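Local atomic coordinates of probable ATP-dependent kinase TDA10 (Saccharomyces cerevisiae, PDB entry 1ODF), a protein that probably acts as an ATP-dependent kinase, though which substrate it phosphorylates is not yet known. Residues F15-I20 with Y52-E57; G219-Q224 with H242-R247. One frame throughout, in Å; residues are numbered along the deposited sequence.

How the contacts relate
The two contacts lie in separate parts of one P-loop kinase chain, their centres 32 Å apart and their nearest atoms about 18 Å apart, and contact 1 closes along the sequence before contact 2 opens. Contact 1 joins helices 8-24 and 44-59 on the central sheet, away from the nucleotide site; helix 44-59 nevertheless begins at K44 of the predicted ATP-binding loop. Contact 2, between helices 216-232 and 238-246, is much nearer that site: the F244 side chain lies about 4 Å from the side chain of Q40, a predicted ATP-binding residue, and about 4 Å from a bound sulfate. Thus the predicted phosphate-binding loop leads into a helix of contact 1 and lies beside contact 2.

Contact 1: F15-I20 with Y52-E57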
loop_
_atom_site.group_PDB
_atom_site.type_symbol
_atom_site.label_atom_id
_atom_site.label_comp_id
_atom_site.label_asym_id
_atom_site.label_seq_id
_atom_site.Cartn_x
_atom_site.Cartn_y
_atom_site.Cartn_z
ATOM N N PHE A 15 4.523 4.810 18.513
ATOM C CA PHE A 15 5.555 5.203 17.567
ATOM C C PHE A 15 5.287 6.579 16.935
ATOM O O PHE A 15 6.170 7.432 16.900
ATOM C CB PHE A 15 5.663 4.117 16.485
ATOM C CG PHE A 15 6.435 4.531 15.254
ATOM C CD1 PHE A 15 5.768 4.816 14.063
ATOM C CD2 PHE A 15 7.831 4.589 15.269
ATOM C CE1 PHE A 15 6.484 5.146 12.901
ATOM C CE2 PHE A 15 8.555 4.920 14.110
ATOM C CZ PHE A 15 7.881 5.195 12.929
ATOM N N LEU A 16 4.068 6.798 16.452
ATOM C CA LEU A 16 3.743 8.065 15.804
ATOM C C LEU A 16 3.623 9.262 16.732
ATOM O O LEU A 16 3.974 10.380 16.340
ATOM C CB LEU A 16 2.465 7.925 14.969
ATOM C CG LEU A 16 2.607 7.043 13.719
ATOM C CD1 LEU A 16 1.282 6.981 12.962
ATOM C CD2 LEU A 16 3.720 7.591 12.826
ATOM N N ASP A 17 3.145 9.038 17.955
ATOM C CA ASP A 17 2.991 10.127 18.921
ATOM C C ASP A 17 4.339 10.665 19.380
ATOM O O ASP A 17 4.420 11.731 19.993
ATOM C CB ASP A 17 2.171 9.672 20.133
ATOM C CG ASP A 17 0.671 9.713 19.879
ATOM O OD1 ASP A 17 0.254 10.112 18.766
ATOM O OD2 ASP A 17 -0.091 9.344 20.800
ATOM N N LYS A 18 5.399 9.920 19.092
ATOM C CA LYS A 18 6.739 10.363 19.443
ATOM C C LYS A 18 7.368 11.044 18.232
ATOM O O LYS A 18 7.865 12.173 18.320
ATOM C CB LYS A 18 7.627 9.182 19.861
ATOM C CG LYS A 18 9.123 9.515 19.809
ATOM C CD LYS A 18 10.012 8.354 20.245
ATOM C CE LYS A 18 11.497 8.649 19.982
ATOM N NZ LYS A 18 12.003 9.870 20.684
ATOM N N TYR A 19 7.321 10.360 17.094
ATOM C CA TYR A 19 7.949 10.886 15.893
ATOM C C TYR A 19 7.296 12.046 15.151
ATOM O O TYR A 19 8.005 12.899 14.619
ATOM C CB TYR A 19 8.248 9.743 14.922
ATOM C CG TYR A 19 9.407 8.884 15.382
ATOM C CD1 TYR A 19 9.205 7.785 16.219
ATOM C CD2 TYR A 19 10.718 9.209 15.027
ATOM C CE1 TYR A 19 10.289 7.028 16.697
ATOM C CE2 TYR A 19 11.799 8.467 15.493
ATOM C CZ TYR A 19 11.580 7.379 16.326
ATOM O OH TYR A 19 12.655 6.654 16.774
ATOM N N ILE A 20 5.969 12.091 15.110
ATOM C CA ILE A 20 5.308 13.181 14.408
ATOM C C ILE A 20 5.620 14.522 15.075
ATOM O O ILE A 20 6.005 15.479 14.396
ATOM C CB ILE A 20 3.791 12.936 14.292
ATOM C CG1 ILE A 20 3.550 11.851 13.224
ATOM C CG2 ILE A 20 3.067 14.231 13.911
ATOM C CD1 ILE A 20 2.100 11.417 13.050
ATOM N N TYR A 52 -5.442 7.765 10.743
ATOM C CA TYR A 52 -5.972 8.941 10.066
ATOM C C TYR A 52 -6.873 9.669 11.052
ATOM O O TYR A 52 -6.678 10.848 11.333
ATOM C CB TYR A 52 -6.798 8.532 8.846
ATOM C CG TYR A 52 -7.414 9.690 8.074
ATOM C CD1 TYR A 52 -8.745 9.643 7.663
ATOM C CD2 TYR A 52 -6.656 10.806 7.715
ATOM C CE1 TYR A 52 -9.311 10.675 6.912
ATOM C CE2 TYR A 52 -7.210 11.846 6.960
ATOM C CZ TYR A 52 -8.542 11.770 6.561
ATOM O OH TYR A 52 -9.104 12.775 5.807
ATOM N N ASN A 53 -7.855 8.954 11.592
ATOM C CA ASN A 53 -8.778 9.551 12.546
ATOM C C ASN A 53 -8.063 10.089 13.772
ATOM O O ASN A 53 -8.378 11.177 14.255
ATOM C CB ASN A 53 -9.849 8.540 12.966
ATOM C CG ASN A 53 -10.804 8.203 11.834
ATOM O OD1 ASN A 53 -11.236 9.083 11.088
ATOM N ND2 ASN A 53 -11.146 6.925 11.705
ATOM N N HIS A 54 -7.102 9.319 14.270
ATOM C CA HIS A 54 -6.318 9.708 15.438
ATOM C C HIS A 54 -5.693 11.091 15.218
ATOM O O HIS A 54 -5.796 11.973 16.069
ATOM C CB HIS A 54 -5.223 8.660 15.675
ATOM C CG HIS A 54 -4.322 8.951 16.839
ATOM N ND1 HIS A 54 -4.738 8.857 18.152
ATOM C CD2 HIS A 54 -3.007 9.276 16.887
ATOM C CE1 HIS A 54 -3.718 9.105 18.954
ATOM N NE2 HIS A 54 -2.655 9.361 18.212
ATOM N N LEU A 55 -5.058 11.272 14.064
ATOM C CA LEU A 55 -4.402 12.531 13.714
ATOM C C LEU A 55 -5.391 13.662 13.448
ATOM O O LEU A 55 -5.125 14.828 13.766
ATOM C CB LEU A 55 -3.500 12.321 12.487
ATOM C CG LEU A 55 -2.340 11.343 12.720
ATOM C CD1 LEU A 55 -1.573 11.090 11.423
ATOM C CD2 LEU A 55 -1.422 11.910 13.792
ATOM N N MET A 56 -6.529 13.306 12.863
ATOM C CA MET A 56 -7.579 14.267 12.561
ATOM C C MET A 56 -8.108 14.834 13.866
ATOM O O MET A 56 -8.462 16.006 13.945
ATOM C CB MET A 56 -8.718 13.574 11.820
ATOM C CG MET A 56 -8.366 13.143 10.415
ATOM S SD MET A 56 -8.936 14.335 9.195
ATOM C CE MET A 56 -10.546 13.618 8.811
ATOM N N GLU A 57 -8.165 13.987 14.888
ATOM C CA GLU A 57 -8.658 14.412 16.189
ATOM C C GLU A 57 -7.594 15.169 16.964
ATOM O O GLU A 57 -7.894 16.156 17.627
ATOM C CB GLU A 57 -9.120 13.208 17.009
ATOM C CG GLU A 57 -10.292 12.458 16.396
ATOM C CD GLU A 57 -10.755 11.300 17.262
ATOM O OE1 GLU A 57 -9.919 10.422 17.577
ATOM O OE2 GLU A 57 -11.956 11.269 17.624
#
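D17 and H54 approach each other from opposite directions, from two neighbouring helices, carboxylate and imidazole planes only 23° apart. The H54 NE2-H group points straight out of the ring edge to D17 OD1, 3.1 Å from NE2, with an angle of 165° at the hydrogen. OD1 lies in the imidazole plane and receives the bond on its syn side, slightly out of the carboxylate plane. H54 can extend this far because its CG stands anti to the backbone N (chi1 179°), which carries the ring off its helix toward D17. The same oxygen has a long, weak ion pair with K58. Replacing D17 with an alanine would probably leave H54 NE2 without its acceptor and the ring freer to turn. Beside this hydrogen bond, I20 and L55 meet tip to tip, I20 CD1 lying 3.6 Å from L55 CD2 and 4.0 Å from L55 CD1. Both side chains also rest on I155 of strand 155-160, so the apolar pair lies on the sheet. This is the layering of an alpha/beta P-loop kinase core, in which helices 8-24 and 44-59 pack side by side on one face of the mainly parallel sheet.

Contact 2: G219-Q224 with H242-R247; sequences GWRLQQ and HAFVDR
R221 extends from helix 216-232 toward helix 238-246 and meets F244 at its end and V245 near its base. At the base, R221 CB faces one branch of V245, with CG2 4.2 Å away, an apolar touch between the two residues whose CA atoms are nearest across the segments. From CB the chain leaves with CG anti to the backbone N and then bends at chi2, a kink that turns the guanidinium toward the F244 ring. One amino group leads: R221 NH2 is 3.1 Å from F244 CE2, a tight approach, and 3.5 Å from F244 CZ. Behind it, R221 CZ stands 4.7 Å from the centroid of the F244 ring and 25° off its normal, a cation-pi interaction over the ring face. The guanidinium does not lie flat on the phenyl group, since the two planes are 69° apart. R221 NH1 has a weak, long ion pair with E225, and M236 touches both R221 and F244 from the connection between the helices.

One residue further along, L222 CD1 comes within 4.2 Å of H242 CE1, the two side chains meeting at a slant. V241 of the same helix as H242 also touches R221 and L222. The H242 ring is also stacked with that of Y218, while V245 rests on V217 and Y218.

The short helix axes approach to 10.2 Å at 138°, an obliquely antiparallel helical hairpin in the chain connection between strands 204-211 and 269-275, which also holds helix 249-262. This position, with F244 beside Q40 and a bound sulfate, is consistent with the lid region of P-loop kinases, which borders the nucleotide phosphates; the sulfate probably comes from the crystallisation liquor but may mark such a phosphate pocket.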
loop_
_atom_site.group_PDB
_atom_site.type_symbol
_atom_site.label_atom_id
_atom_site.label_comp_id
_atom_site.label_asym_id
_atom_site.label_seq_id
_atom_site.Cartn_x
_atom_site.Cartn_y
_atom_site.Cartn_z
ATOM N N GLY A 219 -5.050 -18.246 4.204
ATOM C CA GLY A 219 -5.987 -18.400 5.298
ATOM C C GLY A 219 -6.873 -17.189 5.497
ATOM O O GLY A 219 -8.096 -17.308 5.529
ATOM N N TRP A 220 -6.259 -16.017 5.623
ATOM C CA TRP A 220 -7.006 -14.786 5.834
ATOM C C TRP A 220 -8.032 -14.491 4.742
ATOM O O TRP A 220 -9.111 -13.974 5.025
ATOM C CB TRP A 220 -6.046 -13.605 5.966
ATOM C CG TRP A 220 -5.110 -13.710 7.133
ATOM C CD1 TRP A 220 -5.349 -14.338 8.322
ATOM C CD2 TRP A 220 -3.815 -13.106 7.254
ATOM N NE1 TRP A 220 -4.289 -14.158 9.176
ATOM C CE2 TRP A 220 -3.333 -13.405 8.547
ATOM C CE3 TRP A 220 -3.018 -12.338 6.395
ATOM C CZ2 TRP A 220 -2.088 -12.964 9.004
ATOM C CZ3 TRP A 220 -1.778 -11.899 6.851
ATOM C CH2 TRP A 220 -1.327 -12.215 8.145
ATOM N N ARG A 221 -7.710 -14.810 3.495
ATOM C CA ARG A 221 -8.660 -14.549 2.423
ATOM C C ARG A 221 -9.740 -15.634 2.342
ATOM O O ARG A 221 -10.864 -15.366 1.911
ATOM C CB ARG A 221 -7.945 -14.415 1.078
ATOM C CG ARG A 221 -8.869 -13.924 -0.035
ATOM C CD ARG A 221 -9.602 -12.644 0.386
ATOM N NE ARG A 221 -10.764 -12.373 -0.458
ATOM C CZ ARG A 221 -10.732 -11.684 -1.595
ATOM N NH1 ARG A 221 -11.849 -11.503 -2.290
ATOM N NH2 ARG A 221 -9.597 -11.154 -2.028
ATOM N N LEU A 222 -9.401 -16.853 2.755
ATOM C CA LEU A 222 -10.363 -17.952 2.749
ATOM C C LEU A 222 -11.446 -17.627 3.768
ATOM O O LEU A 222 -12.631 -17.881 3.538
ATOM C CB LEU A 222 -9.685 -19.275 3.124
ATOM C CG LEU A 222 -8.935 -20.005 2.005
ATOM C CD1 LEU A 222 -7.922 -20.977 2.600
ATOM C CD2 LEU A 222 -9.932 -20.729 1.107
ATOM N N GLN A 223 -11.027 -17.058 4.893
ATOM C CA GLN A 223 -11.951 -16.684 5.947
ATOM C C GLN A 223 -12.905 -15.618 5.430
ATOM O O GLN A 223 -14.123 -15.787 5.480
ATOM C CB GLN A 223 -11.186 -16.142 7.154
ATOM C CG GLN A 223 -12.071 -15.460 8.195
ATOM C CD GLN A 223 -11.284 -14.581 9.163
ATOM O OE1 GLN A 223 -11.868 -13.831 9.954
ATOM N NE2 GLN A 223 -9.955 -14.670 9.108
ATOM N N GLN A 224 -12.335 -14.527 4.927
ATOM C CA GLN A 224 -13.108 -13.404 4.408
ATOM C C GLN A 224 -14.192 -13.834 3.414
ATOM O O GLN A 224 -15.344 -13.409 3.512
ATOM C CB GLN A 224 -12.165 -12.395 3.742
ATOM C CG GLN A 224 -12.821 -11.077 3.362
ATOM C CD GLN A 224 -11.868 -10.116 2.657
ATOM O OE1 GLN A 224 -11.442 -10.351 1.523
ATOM N NE2 GLN A 224 -11.530 -9.024 3.333
ATOM N N HIS A 242 -7.645 -19.534 -4.031
ATOM C CA HIS A 242 -6.246 -19.911 -4.151
ATOM C C HIS A 242 -5.669 -19.301 -5.411
ATOM O O HIS A 242 -4.540 -18.820 -5.419
ATOM C CB HIS A 242 -6.081 -21.432 -4.192
ATOM C CG HIS A 242 -5.762 -22.027 -2.859
ATOM N ND1 HIS A 242 -6.694 -22.128 -1.847
ATOM C CD2 HIS A 242 -4.594 -22.479 -2.344
ATOM C CE1 HIS A 242 -6.113 -22.612 -0.763
ATOM N NE2 HIS A 242 -4.839 -22.833 -1.038
ATOM N N ALA A 243 -6.458 -19.324 -6.476
ATOM C CA ALA A 243 -6.030 -18.774 -7.749
ATOM C C ALA A 243 -5.831 -17.271 -7.596
ATOM O O ALA A 243 -4.909 -16.693 -8.176
ATOM C CB ALA A 243 -7.078 -19.069 -8.828
ATOM N N PHE A 244 -6.702 -16.649 -6.811
ATOM C CA PHE A 244 -6.623 -15.217 -6.569
ATOM C C PHE A 244 -5.319 -14.881 -5.854
ATOM O O PHE A 244 -4.539 -14.059 -6.334
ATOM C CB PHE A 244 -7.800 -14.740 -5.710
ATOM C CG PHE A 244 -7.745 -13.269 -5.373
ATOM C CD1 PHE A 244 -8.169 -12.310 -6.293
ATOM C CD2 PHE A 244 -7.225 -12.837 -4.149
ATOM C CE1 PHE A 244 -8.074 -10.940 -5.998
ATOM C CE2 PHE A 244 -7.126 -11.476 -3.853
ATOM C CZ PHE A 244 -7.552 -10.527 -4.782
ATOM N N VAL A 245 -5.094 -15.526 -4.709
ATOM C CA VAL A 245 -3.897 -15.289 -3.911
ATOM C C VAL A 245 -2.616 -15.651 -4.660
ATOM O O VAL A 245 -1.607 -14.962 -4.533
ATOM C CB VAL A 245 -3.964 -16.065 -2.567
ATOM C CG1 VAL A 245 -2.717 -15.795 -1.728
ATOM C CG2 VAL A 245 -5.208 -15.644 -1.797
ATOM N N ASP A 246 -2.661 -16.721 -5.447
ATOM C CA ASP A 246 -1.497 -17.151 -6.213
ATOM C C ASP A 246 -0.964 -16.017 -7.086
ATOM O O ASP A 246 0.215 -15.992 -7.433
ATOM C CB ASP A 246 -1.853 -18.359 -7.098
ATOM C CG ASP A 246 -1.894 -19.673 -6.318
ATOM O OD1 ASP A 246 -2.326 -20.701 -6.883
ATOM O OD2 ASP A 246 -1.493 -19.683 -5.140
ATOM N N ARG A 247 -1.840 -15.085 -7.448
ATOM C CA ARG A 247 -1.443 -13.951 -8.273
ATOM C C ARG A 247 -0.491 -13.017 -7.523
ATOM O O ARG A 247 0.329 -12.340 -8.137
ATOM C CB ARG A 247 -2.676 -13.162 -8.716
ATOM C CG ARG A 247 -3.383 -13.721 -9.935
ATOM C CD ARG A 247 -4.844 -13.287 -9.970
ATOM N NE ARG A 247 -5.035 -11.838 -9.855
ATOM C CZ ARG A 247 -4.768 -10.956 -10.815
ATOM N NH1 ARG A 247 -4.286 -11.363 -11.987
ATOM N NH2 ARG A 247 -5.008 -9.664 -10.609
#